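Local atomic coordinates of hypothetical protein PH1313 (Pyrococcus horikoshii, PDB entry 1VBK), a protein that probably binds RNA and ATP through THUMP and ThiI-like domains, and is a putative thiamine-biosynthesis protein whose precise function is unproven. Residues A[37-42]-A[62-67]; A[107-112]-A[134-139]. All blocks are in the same frame, centred on the assembly; numbering follows the deposited sequence.

In the fold
From the N terminus the chain runs through strand 3-8 and helix 19-36. Contact 1 follows: the turn after that helix meets helix 58-65, closing a loop that contains the hairpin of strands 43-47 and 50-54, within the ferredoxin-like region. The chain then passes along strand 71-81 to helix 84-102, in the THUMP region. There contact 2 closes a second loop, with strand 108-115 packed against helix 124-138. The two loops lie in series, neither nesting nor crossing. The nearest atoms of contact 1 and contact 2 are about 17 Å apart. The first joins a loop to a helix in the ferredoxin-like region, the second a strand to a helix within a beta-alpha-beta crossover.

Contact 1: residues A[37-42]-A[62-67]; sequences EEVPYK and ANVLVR
Glu37 and Val64 mark the closest approach of the two backbones, with their CA atoms 7.6 Å apart. Segment 37-42 is irregular: Glu37 is the first residue to leave helix 19-36, and Glu38, with positive phi, is the C-prime residue of a Schellman motif in which Val39 N returns to Leu34 O. Segment 62-67 starts within helix 58-65 and runs on to Arg67. No hydrogen bond spans the gap; the contact is made by side chains.

Val64 is the hub. Both its methyls rest against the same side of the Glu37 stem, Val64 CG1 and Val64 CG2 each 3.8 Å from Glu37 CG, the aliphatic stem crossing the isopropyl group at a slant. Two residues on, Val39 CG2 meets Val64 CG2 tip to tip at 3.9 Å. With these neighbours the glutamate contributes hydrocarbon as well as charge. A bend at chi2 (-63°) folds its carboxylate back toward Arg67, giving a long salt bridge of 3.9 Å between Glu37 OE2 and Arg67 NH1. The carboxylate and guanidinium planes stand 78° apart, which rules out a flat, two-pronged pairing; the carboxylate meets the guanidinium at its edge. The arginine chain bends at chi3 (-58°), and Val64 O sits over one guanidinium face, 4.1 Å above its plane. Firmer polar ties come from outside: Arg67 NE bonds to Arg229 O and Arg67 NH1 to Tyr232 OH, and that hydroxyl also has a weak bond with Glu37 OE2.

In the ferredoxin-like fold the contact thus links the turn after helix 19-36 to helix 58-65. Val64 also touches Ala33 of helix 19-36, while Leu65 turns to Ile30 of that helix and to Ile74 of strand 71-81.

Contact 2: residues A[107-112]-A[134-139]; sequences PKFRVT and YILNNE
Phe109 projects from strand 108-115 onto Ile135 and Leu136 of helix 124-138, the first strand and the helix of a beta-alpha-beta unit completed by strand 142-143, which runs parallel to the first. The unit belongs to the THUMP domain, a module associated with RNA binding. Nothing polar bridges the segments: the phenylalanine ring does the work, filling a gap across which the nearest CA atoms, those of Phe109 and Ile135, are 9.6 Å apart.

The buried half of the contact is Phe109 with Ile135. Ile135 CG2 lies over one face of the ring, 4.0 Å from Phe109 CZ, and Ile135 CD1 reaches Phe109 CE2 at the same distance of 4.0 Å, so two branches of the isoleucine share the outer end of the ring. The phenylalanine occupies its crowded position, CG between backbone N and carbonyl carbon (chi1 83°), which aims the ring at the helix. Phe95 of helix 84-102 meets this ring edge-to-face and also touches Ile135, so that Phe95 contacts both members of the pair.

Leu136 forms the more exposed side, and touches the ring with less of its surface. Its CB points past the strand, but the end of the chain swings in, and Leu136 CD2 abuts the ring edge in plane, 4.0 Å from Phe109 CE1. The leucine itself remains exposed. Near this strand a diol, probably from the crystallisation liquor, is hydrogen-bonded to Val111 N and lies close to the Phe109 side chain, perhaps marking a small pocket.

Toward the end of segment 134-139, Asn138 turns back along the chain: Asn138 ND2 donates to Tyr134 O over 2.8 Å, with an N-H...O angle of 151°, and the same nitrogen sits 3.8 Å above the centre of the Tyr134 ring.

Contact 1: residues A[37-42]-A[62-67]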
ATOM      1  N   GLU A  37     -27.919   1.594  -4.350  1.00 28.60           N
ATOM      2  CA  GLU A  37     -29.241   1.008  -4.136  1.00 28.25           C
ATOM      3  C   GLU A  37     -30.367   1.985  -4.473  1.00 26.36           C
ATOM      4  O   GLU A  37     -31.541   1.696  -4.253  1.00 26.23           O
ATOM      5  CB  GLU A  37     -29.385   0.555  -2.680  1.00 31.36           C
ATOM      6  CG  GLU A  37     -28.379  -0.497  -2.233  1.00 34.88           C
ATOM      7  CD  GLU A  37     -28.503  -1.796  -3.003  1.00 40.24           C
ATOM      8  OE1 GLU A  37     -29.621  -2.350  -3.064  1.00 42.96           O
ATOM      9  OE2 GLU A  37     -27.478  -2.270  -3.541  1.00 43.09           O
ATOM     10  N   GLU A  38     -30.001   3.140  -5.011  1.00 25.65           N
ATOM     11  CA  GLU A  38     -30.962   4.174  -5.378  1.00 26.15           C
ATOM     12  C   GLU A  38     -31.873   4.608  -4.232  1.00 26.77           C
ATOM     13  O   GLU A  38     -33.086   4.752  -4.407  1.00 25.44           O
ATOM     14  CB  GLU A  38     -31.813   3.728  -6.575  1.00 27.21           C
ATOM     15  CG  GLU A  38     -30.997   3.407  -7.816  1.00 27.85           C
ATOM     16  CD  GLU A  38     -31.821   3.417  -9.094  1.00 28.86           C
ATOM     17  OE1 GLU A  38     -33.016   3.055  -9.056  1.00 28.22           O
ATOM     18  OE2 GLU A  38     -31.260   3.774 -10.149  1.00 31.58           O
ATOM     19  N   VAL A  39     -31.287   4.806  -3.055  1.00 25.26           N
ATOM     20  CA  VAL A  39     -32.050   5.269  -1.904  1.00 24.81           C
ATOM     21  C   VAL A  39     -31.841   6.779  -1.833  1.00 24.28           C
ATOM     22  O   VAL A  39     -30.715   7.252  -1.684  1.00 25.59           O
ATOM     23  CB  VAL A  39     -31.556   4.641  -0.581  1.00 23.61           C
ATOM     24  CG1 VAL A  39     -32.383   5.175   0.580  1.00 20.97           C
ATOM     25  CG2 VAL A  39     -31.662   3.126  -0.647  1.00 24.22           C
ATOM     26  N   PRO A  40     -32.926   7.555  -1.946  1.00 24.78           N
ATOM     27  CA  PRO A  40     -32.834   9.017  -1.893  1.00 25.80           C
ATOM     28  C   PRO A  40     -32.405   9.505  -0.510  1.00 24.35           C
ATOM     29  O   PRO A  40     -32.729   8.883   0.496  1.00 23.09           O
ATOM     30  CB  PRO A  40     -34.259   9.470  -2.229  1.00 28.19           C
ATOM     31  CG  PRO A  40     -34.862   8.290  -2.943  1.00 29.88           C
ATOM     32  CD  PRO A  40     -34.316   7.130  -2.162  1.00 27.30           C
ATOM     33  N   TYR A  41     -31.670  10.612  -0.475  1.00 24.01           N
ATOM     34  CA  TYR A  41     -31.216  11.216   0.771  1.00 25.28           C
ATOM     35  C   TYR A  41     -30.845  12.663   0.475  1.00 25.99           C
ATOM     36  O   TYR A  41     -30.403  12.981  -0.630  1.00 27.10           O
ATOM     37  CB  TYR A  41     -30.015  10.452   1.343  1.00 24.37           C
ATOM     38  CG  TYR A  41     -28.729  10.626   0.579  1.00 26.50           C
ATOM     39  CD1 TYR A  41     -27.866  11.685   0.858  1.00 24.81           C
ATOM     40  CD2 TYR A  41     -28.370   9.730  -0.424  1.00 25.94           C
ATOM     41  CE1 TYR A  41     -26.677  11.844   0.160  1.00 26.73           C
ATOM     42  CE2 TYR A  41     -27.183   9.882  -1.130  1.00 28.53           C
ATOM     43  CZ  TYR A  41     -26.344  10.938  -0.831  1.00 28.22           C
ATOM     44  OH  TYR A  41     -25.169  11.088  -1.525  1.00 33.04           O
ATOM     45  N   LYS A  42     -31.036  13.533   1.460  1.00 25.77           N
ATOM     46  CA  LYS A  42     -30.752  14.954   1.311  1.00 26.60           C
ATOM     47  C   LYS A  42     -29.328  15.320   1.700  1.00 26.14           C
ATOM     48  O   LYS A  42     -28.660  16.072   0.987  1.00 25.43           O
ATOM     49  CB  LYS A  42     -31.719  15.772   2.170  1.00 29.05           C
ATOM     50  CG  LYS A  42     -33.193  15.571   1.856  1.00 34.40           C
ATOM     51  CD  LYS A  42     -34.049  16.186   2.958  1.00 38.35           C
ATOM     52  CE  LYS A  42     -35.535  16.101   2.642  1.00 41.36           C
ATOM     53  NZ  LYS A  42     -35.906  16.949   1.473  1.00 43.40           N
ATOM     54  N   ALA A  62     -31.741   2.586   6.238  1.00 21.47           N
ATOM     55  CA  ALA A  62     -31.250   1.783   7.353  1.00 22.65           C
ATOM     56  C   ALA A  62     -30.991   0.331   6.955  1.00 24.69           C
ATOM     57  O   ALA A  62     -29.984  -0.258   7.352  1.00 23.26           O
ATOM     58  CB  ALA A  62     -32.243   1.846   8.514  1.00 22.56           C
ATOM     59  N   ASN A  63     -31.892  -0.245   6.165  1.00 25.21           N
ATOM     60  CA  ASN A  63     -31.738  -1.630   5.738  1.00 27.08           C
ATOM     61  C   ASN A  63     -30.533  -1.846   4.831  1.00 25.81           C
ATOM     62  O   ASN A  63     -29.961  -2.931   4.811  1.00 25.68           O
ATOM     63  CB  ASN A  63     -33.016  -2.119   5.054  1.00 30.13           C
ATOM     64  CG  ASN A  63     -34.122  -2.429   6.048  1.00 32.70           C
ATOM     65  OD1 ASN A  63     -35.258  -2.710   5.663  1.00 36.88           O
ATOM     66  ND2 ASN A  63     -33.790  -2.391   7.337  1.00 31.94           N
ATOM     67  N   VAL A  64     -30.153  -0.819   4.076  1.00 23.70           N
ATOM     68  CA  VAL A  64     -28.987  -0.911   3.199  1.00 22.28           C
ATOM     69  C   VAL A  64     -27.723  -0.747   4.046  1.00 20.92           C
ATOM     70  O   VAL A  64     -26.772  -1.513   3.921  1.00 19.97           O
ATOM     71  CB  VAL A  64     -28.986   0.212   2.133  1.00 23.97           C
ATOM     72  CG1 VAL A  64     -27.625   0.290   1.452  1.00 23.42           C
ATOM     73  CG2 VAL A  64     -30.085  -0.040   1.102  1.00 24.23           C
ATOM     74  N   LEU A  65     -27.734   0.258   4.917  1.00 19.80           N
ATOM     75  CA  LEU A  65     -26.585   0.556   5.760  1.00 20.47           C
ATOM     76  C   LEU A  65     -26.161  -0.576   6.689  1.00 20.10           C
ATOM     77  O   LEU A  65     -25.039  -0.576   7.198  1.00 19.26           O
ATOM     78  CB  LEU A  65     -26.838   1.845   6.551  1.00 17.96           C
ATOM     79  CG  LEU A  65     -27.016   3.060   5.628  1.00 20.48           C
ATOM     80  CD1 LEU A  65     -27.023   4.341   6.444  1.00 21.47           C
ATOM     81  CD2 LEU A  65     -25.884   3.101   4.600  1.00 20.29           C
ATOM     82  N   VAL A  66     -27.048  -1.536   6.917  1.00 20.29           N
ATOM     83  CA  VAL A  66     -26.698  -2.678   7.756  1.00 21.19           C
ATOM     84  C   VAL A  66     -25.503  -3.402   7.131  1.00 20.24           C
ATOM     85  O   VAL A  66     -24.715  -4.038   7.831  1.00 21.26           O
ATOM     86  CB  VAL A  66     -27.876  -3.691   7.865  1.00 21.92           C
ATOM     87  CG1 VAL A  66     -27.412  -4.956   8.574  1.00 25.46           C
ATOM     88  CG2 VAL A  66     -29.030  -3.071   8.630  1.00 23.71           C
ATOM     89  N   ARG A  67     -25.365  -3.298   5.812  1.00 20.28           N
ATOM     90  CA  ARG A  67     -24.273  -3.979   5.112  1.00 20.95           C
ATOM     91  C   ARG A  67     -22.979  -3.182   4.980  1.00 20.06           C
ATOM     92  O   ARG A  67     -22.055  -3.604   4.275  1.00 21.44           O
ATOM     93  CB  ARG A  67     -24.738  -4.423   3.721  1.00 20.08           C
ATOM     94  CG  ARG A  67     -25.901  -5.419   3.749  1.00 23.09           C
ATOM     95  CD  ARG A  67     -26.100  -6.070   2.387  1.00 20.48           C
ATOM     96  NE  ARG A  67     -26.350  -5.089   1.332  1.00 23.56           N
ATOM     97  CZ  ARG A  67     -27.518  -4.488   1.124  1.00 24.66           C
ATOM     98  NH1 ARG A  67     -27.644  -3.606   0.142  1.00 25.81           N
ATOM     99  NH2 ARG A  67     -28.564  -4.779   1.883  1.00 27.22           N
TER

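Contact 2: residues A[107-112]-A[134-139]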
ATOM      1  N   PRO A 107     -47.743  -3.069  27.075  1.00 16.05           N
ATOM      2  CA  PRO A 107     -46.339  -3.318  26.742  1.00 15.56           C
ATOM      3  C   PRO A 107     -45.368  -2.791  27.800  1.00 17.46           C
ATOM      4  O   PRO A 107     -45.656  -1.814  28.499  1.00 17.34           O
ATOM      5  CB  PRO A 107     -46.172  -2.601  25.399  1.00 15.75           C
ATOM      6  CG  PRO A 107     -47.148  -1.442  25.512  1.00 17.19           C
ATOM      7  CD  PRO A 107     -48.358  -2.125  26.121  1.00 15.33           C
ATOM      8  N   LYS A 108     -44.227  -3.461  27.926  1.00 16.12           N
ATOM      9  CA  LYS A 108     -43.189  -3.036  28.861  1.00 16.59           C
ATOM     10  C   LYS A 108     -42.260  -2.123  28.060  1.00 15.99           C
ATOM     11  O   LYS A 108     -41.976  -2.407  26.891  1.00 15.59           O
ATOM     12  CB  LYS A 108     -42.407  -4.245  29.381  1.00 17.45           C
ATOM     13  CG  LYS A 108     -43.170  -5.111  30.384  1.00 19.40           C
ATOM     14  CD  LYS A 108     -42.401  -6.393  30.658  1.00 23.70           C
ATOM     15  CE  LYS A 108     -43.012  -7.199  31.793  1.00 26.39           C
ATOM     16  NZ  LYS A 108     -42.777  -6.556  33.113  1.00 27.72           N
ATOM     17  N   PHE A 109     -41.787  -1.042  28.674  1.00 16.34           N
ATOM     18  CA  PHE A 109     -40.906  -0.113  27.969  1.00 15.86           C
ATOM     19  C   PHE A 109     -39.898   0.598  28.863  1.00 17.83           C
ATOM     20  O   PHE A 109     -39.957   0.514  30.091  1.00 17.80           O
ATOM     21  CB  PHE A 109     -41.738   0.966  27.258  1.00 13.88           C
ATOM     22  CG  PHE A 109     -42.152   2.119  28.156  1.00 17.00           C
ATOM     23  CD1 PHE A 109     -43.123   1.950  29.140  1.00 15.00           C
ATOM     24  CD2 PHE A 109     -41.569   3.377  28.007  1.00 14.52           C
ATOM     25  CE1 PHE A 109     -43.507   3.018  29.963  1.00 16.47           C
ATOM     26  CE2 PHE A 109     -41.946   4.451  28.823  1.00 15.65           C
ATOM     27  CZ  PHE A 109     -42.916   4.273  29.802  1.00 16.21           C
ATOM     28  N   ARG A 110     -38.968   1.299  28.218  1.00 15.32           N
ATOM     29  CA  ARG A 110     -37.982   2.102  28.920  1.00 16.71           C
ATOM     30  C   ARG A 110     -37.631   3.249  27.991  1.00 16.66           C
ATOM     31  O   ARG A 110     -37.923   3.201  26.798  1.00 17.67           O
ATOM     32  CB  ARG A 110     -36.716   1.302  29.247  1.00 16.21           C
ATOM     33  CG  ARG A 110     -35.818   0.977  28.060  1.00 15.87           C
ATOM     34  CD  ARG A 110     -34.378   0.777  28.548  1.00 17.60           C
ATOM     35  NE  ARG A 110     -33.816   2.055  28.968  1.00 18.85           N
ATOM     36  CZ  ARG A 110     -32.986   2.221  29.994  1.00 22.47           C
ATOM     37  NH1 ARG A 110     -32.604   1.180  30.726  1.00 21.74           N
ATOM     38  NH2 ARG A 110     -32.548   3.439  30.296  1.00 18.67           N
ATOM     39  N   VAL A 111     -37.035   4.291  28.545  1.00 16.72           N
ATOM     40  CA  VAL A 111     -36.615   5.431  27.751  1.00 17.10           C
ATOM     41  C   VAL A 111     -35.108   5.500  27.936  1.00 17.31           C
ATOM     42  O   VAL A 111     -34.597   5.318  29.046  1.00 15.98           O
ATOM     43  CB  VAL A 111     -37.260   6.759  28.233  1.00 16.94           C
ATOM     44  CG1 VAL A 111     -36.778   7.920  27.358  1.00 16.11           C
ATOM     45  CG2 VAL A 111     -38.787   6.663  28.157  1.00 16.19           C
ATOM     46  N   THR A 112     -34.400   5.732  26.840  1.00 15.83           N
ATOM     47  CA  THR A 112     -32.950   5.821  26.873  1.00 17.91           C
ATOM     48  C   THR A 112     -32.596   7.158  26.245  1.00 17.76           C
ATOM     49  O   THR A 112     -32.871   7.392  25.070  1.00 19.35           O
ATOM     50  CB  THR A 112     -32.311   4.657  26.075  1.00 19.30           C
ATOM     51  OG1 THR A 112     -32.745   3.407  26.632  1.00 21.04           O
ATOM     52  CG2 THR A 112     -30.791   4.729  26.138  1.00 22.14           C
ATOM     53  N   TYR A 134     -44.670  10.945  30.928  1.00 17.88           N
ATOM     54  CA  TYR A 134     -45.596  11.425  29.910  1.00 17.04           C
ATOM     55  C   TYR A 134     -46.277  10.234  29.237  1.00 18.53           C
ATOM     56  O   TYR A 134     -47.494  10.225  29.054  1.00 16.72           O
ATOM     57  CB  TYR A 134     -44.842  12.249  28.860  1.00 18.05           C
ATOM     58  CG  TYR A 134     -45.739  12.961  27.878  1.00 19.91           C
ATOM     59  CD1 TYR A 134     -46.558  14.016  28.291  1.00 22.70           C
ATOM     60  CD2 TYR A 134     -45.767  12.591  26.533  1.00 19.70           C
ATOM     61  CE1 TYR A 134     -47.385  14.689  27.381  1.00 23.27           C
ATOM     62  CE2 TYR A 134     -46.590  13.254  25.621  1.00 20.08           C
ATOM     63  CZ  TYR A 134     -47.392  14.302  26.049  1.00 23.95           C
ATOM     64  OH  TYR A 134     -48.187  14.972  25.142  1.00 24.17           O
ATOM     65  N   ILE A 135     -45.486   9.230  28.869  1.00 16.45           N
ATOM     66  CA  ILE A 135     -46.032   8.041  28.225  1.00 17.32           C
ATOM     67  C   ILE A 135     -46.949   7.270  29.194  1.00 16.81           C
ATOM     68  O   ILE A 135     -48.042   6.836  28.816  1.00 15.87           O
ATOM     69  CB  ILE A 135     -44.879   7.137  27.698  1.00 15.83           C
ATOM     70  CG1 ILE A 135     -44.110   7.892  26.608  1.00 16.24           C
ATOM     71  CG2 ILE A 135     -45.437   5.826  27.127  1.00 14.88           C
ATOM     72  CD1 ILE A 135     -42.954   7.127  26.011  1.00 20.67           C
ATOM     73  N   LEU A 136     -46.519   7.122  30.444  1.00 15.89           N
ATOM     74  CA  LEU A 136     -47.320   6.417  31.445  1.00 17.60           C
ATOM     75  C   LEU A 136     -48.676   7.074  31.713  1.00 17.72           C
ATOM     76  O   LEU A 136     -49.634   6.397  32.090  1.00 18.71           O
ATOM     77  CB  LEU A 136     -46.550   6.313  32.768  1.00 18.65           C
ATOM     78  CG  LEU A 136     -45.483   5.222  32.866  1.00 20.11           C
ATOM     79  CD1 LEU A 136     -44.686   5.406  34.150  1.00 21.72           C
ATOM     80  CD2 LEU A 136     -46.149   3.853  32.842  1.00 18.95           C
ATOM     81  N   ASN A 137     -48.746   8.389  31.524  1.00 18.40           N
ATOM     82  CA  ASN A 137     -49.976   9.148  31.743  1.00 19.35           C
ATOM     83  C   ASN A 137     -50.915   9.108  30.539  1.00 19.08           C
ATOM     84  O   ASN A 137     -52.067   9.524  30.636  1.00 19.11           O
ATOM     85  CB  ASN A 137     -49.648  10.616  32.047  1.00 19.80           C
ATOM     86  CG  ASN A 137     -49.179  10.839  33.482  1.00 23.73           C
ATOM     87  OD1 ASN A 137     -48.667  11.908  33.815  1.00 26.10           O
ATOM     88  ND2 ASN A 137     -49.367   9.840  34.334  1.00 22.95           N
ATOM     89  N   ASN A 138     -50.429   8.612  29.407  1.00 18.40           N
ATOM     90  CA  ASN A 138     -51.243   8.576  28.197  1.00 18.31           C
ATOM     91  C   ASN A 138     -51.440   7.201  27.567  1.00 19.80           C
ATOM     92  O   ASN A 138     -52.167   7.065  26.582  1.00 18.80           O
ATOM     93  CB  ASN A 138     -50.640   9.532  27.161  1.00 18.92           C
ATOM     94  CG  ASN A 138     -50.796  10.992  27.559  1.00 21.58           C
ATOM     95  OD1 ASN A 138     -51.885  11.552  27.476  1.00 22.09           O
ATOM     96  ND2 ASN A 138     -49.707  11.610  28.007  1.00 20.02           N
ATOM     97  N   GLU A 139     -50.815   6.177  28.138  1.00 17.91           N
ATOM     98  CA  GLU A 139     -50.925   4.832  27.588  1.00 17.46           C
ATOM     99  C   GLU A 139     -50.886   3.782  28.678  1.00 18.80           C
ATOM    100  O   GLU A 139     -50.271   3.989  29.724  1.00 17.60           O
ATOM    101  CB  GLU A 139     -49.758   4.550  26.627  1.00 19.06           C
ATOM    102  CG  GLU A 139     -49.874   5.171  25.243  1.00 19.96           C
ATOM    103  CD  GLU A 139     -50.970   4.534  24.405  1.00 22.57           C
ATOM    104  OE1 GLU A 139     -51.104   3.290  24.445  1.00 25.00           O
ATOM    105  OE2 GLU A 139     -51.690   5.268  23.698  1.00 20.87           O
TER